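Local coordinates for protein probable endoglucanase (Gluconacetobacter xylinus, PDB 1WZZ) that hydrolyses internal beta-1,4-glucosidic linkages of cellulose and related beta-glucans, with activity on carboxymethyl-cellulose, as a family 8 glycoside hydrolase, at residues 144-149 / 217-222. Numbering follows the deposited sequence.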
loop_
_atom_site.group_PDB
_atom_site.type_symbol
_atom_site.label_atom_id
_atom_site.label_comp_id
_atom_site.label_asym_id
_atom_site.label_seq_id
_atom_site.Cartn_x
_atom_site.Cartn_y
_atom_site.Cartn_z
HETATM N N MSE A 144 8.461 10.420 12.576
HETATM C CA MSE A 144 8.767 11.605 13.359
HETATM C C MSE A 144 7.505 12.171 14.018
HETATM O O MSE A 144 6.411 11.657 13.837
HETATM C CB MSE A 144 9.326 12.679 12.459
HETATM C CG MSE A 144 8.266 13.287 11.597
HETATM SE SE MSE A 144 8.963 14.817 10.665
HETATM C CE MSE A 144 9.634 15.855 12.134
ATOM N N LYS A 145 7.676 13.288 14.716
ATOM C CA LYS A 145 6.585 13.921 15.458
ATOM C C LYS A 145 5.750 14.952 14.743
ATOM O O LYS A 145 6.239 15.767 13.961
ATOM C CB LYS A 145 7.170 14.512 16.750
ATOM C CG LYS A 145 7.929 13.471 17.548
ATOM C CD LYS A 145 8.834 14.087 18.623
ATOM C CE LYS A 145 8.042 14.879 19.654
ATOM N NZ LYS A 145 8.926 15.338 20.775
ATOM N N ALA A 146 4.452 14.905 15.011
ATOM C CA ALA A 146 3.508 15.840 14.441
ATOM C C ALA A 146 2.403 15.929 15.491
ATOM O O ALA A 146 1.703 14.940 15.744
ATOM C CB ALA A 146 2.952 15.305 13.129
ATOM N N GLY A 147 2.260 17.099 16.115
ATOM C CA GLY A 147 1.251 17.203 17.152
ATOM C C GLY A 147 1.544 16.139 18.199
ATOM O O GLY A 147 2.686 15.944 18.595
ATOM N N PRO A 148 0.534 15.397 18.668
ATOM C CA PRO A 148 0.749 14.359 19.681
ATOM C C PRO A 148 1.110 12.984 19.135
ATOM O O PRO A 148 1.202 11.991 19.868
ATOM C CB PRO A 148 -0.597 14.326 20.397
ATOM C CG PRO A 148 -1.540 14.465 19.215
ATOM C CD PRO A 148 -0.905 15.611 18.425
ATOM N N TYR A 149 1.336 12.915 17.834
ATOM C CA TYR A 149 1.603 11.616 17.242
ATOM C C TYR A 149 3.017 11.437 16.724
ATOM O O TYR A 149 3.726 12.421 16.530
ATOM C CB TYR A 149 0.732 11.407 16.011
ATOM C CG TYR A 149 -0.729 11.781 16.151
ATOM C CD1 TYR A 149 -1.215 12.976 15.628
ATOM C CD2 TYR A 149 -1.606 10.916 16.779
ATOM C CE1 TYR A 149 -2.573 13.305 15.731
ATOM C CE2 TYR A 149 -2.951 11.226 16.887
ATOM C CZ TYR A 149 -3.420 12.405 16.369
ATOM O OH TYR A 149 -4.761 12.697 16.512
ATOM N N VAL A 217 -1.448 17.242 9.024
ATOM C CA VAL A 217 -1.459 17.234 10.473
ATOM C C VAL A 217 -0.725 18.510 10.897
ATOM O O VAL A 217 0.446 18.684 10.576
ATOM C CB VAL A 217 -0.675 16.027 11.041
ATOM C CG1 VAL A 217 -0.763 16.021 12.582
ATOM C CG2 VAL A 217 -1.222 14.716 10.432
ATOM N N ASN A 218 -1.414 19.414 11.591
ATOM C CA ASN A 218 -0.764 20.652 12.054
ATOM C C ASN A 218 0.339 20.220 13.038
ATOM O O ASN A 218 0.095 19.457 13.974
ATOM C CB ASN A 218 -1.802 21.571 12.725
ATOM C CG ASN A 218 -1.205 22.909 13.173
ATOM O OD1 ASN A 218 -0.472 22.965 14.138
ATOM N ND2 ASN A 218 -1.507 23.972 12.447
ATOM N N ARG A 219 1.570 20.683 12.820
ATOM C CA ARG A 219 2.665 20.247 13.685
ATOM C C ARG A 219 2.542 20.735 15.115
ATOM O O ARG A 219 2.931 20.038 16.058
ATOM C CB ARG A 219 4.011 20.668 13.085
ATOM C CG ARG A 219 4.182 20.151 11.667
ATOM C CD ARG A 219 5.634 19.903 11.326
ATOM N NE ARG A 219 6.427 21.118 11.319
ATOM C CZ ARG A 219 7.753 21.131 11.248
ATOM N NH1 ARG A 219 8.422 19.989 11.184
ATOM N NH2 ARG A 219 8.410 22.283 11.237
ATOM N N ALA A 220 1.984 21.927 15.262
ATOM C CA ALA A 220 1.789 22.510 16.575
ATOM C C ALA A 220 0.556 21.936 17.267
ATOM O O ALA A 220 0.660 21.357 18.357
ATOM C CB ALA A 220 1.655 24.027 16.455
ATOM N N THR A 221 -0.602 22.060 16.612
ATOM C CA THR A 221 -1.870 21.614 17.203
ATOM C C THR A 221 -2.270 20.160 16.992
ATOM O O THR A 221 -3.053 19.623 17.772
ATOM C CB THR A 221 -3.047 22.477 16.707
ATOM O OG1 THR A 221 -3.364 22.120 15.353
ATOM C CG2 THR A 221 -2.680 23.963 16.756
ATOM N N GLY A 222 -1.746 19.523 15.949
ATOM C CA GLY A 222 -2.100 18.134 15.695
ATOM C C GLY A 222 -3.464 18.051 15.033
ATOM O O GLY A 222 -3.970 16.949 14.779
HETATM O O HOH W 1 -5.507 15.285 16.188
#
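One water ties Y149 to G222, lying 2.7 Å from the phenol OH of Y149 and donating a hydrogen bond of 2.7 Å to G222 O. The direct hydrogen bond between the segments runs from G147 N to R219 O (3.0 Å, N-H...O 142°), with the donor above the carbonyl plane. G147 and P148 are the central residues of a type II' turn closing a two-residue beta hairpin, with A146 and Y149 joined by two backbone hydrogen bonds. Here the two backbones are pressed together: G147 CA lies 3.8 Å from G222 CA, and P148 CD is 3.9 Å from that same carbon. Within 217-222, N218 OD1 accepts a hydrogen bond from T221 N at 2.6 Å, an Asx motif, and a weak one from A220 N. V217, with CG1 anti to the backbone N (chi1 -178°), brings that methyl 3.8 Å from A146 CB and to the edge of the Y149 ring; P148 CG sits over one face of this ring. The contact thus sets two hairpin ends together on the periphery of the (alpha/alpha)6 barrel, away from the probable catalytic residues E49 and D106: A146 and V217 both rest on V165 of strand 164-167, and Y149 reaches D195, R198 and L199 of helix 188-202.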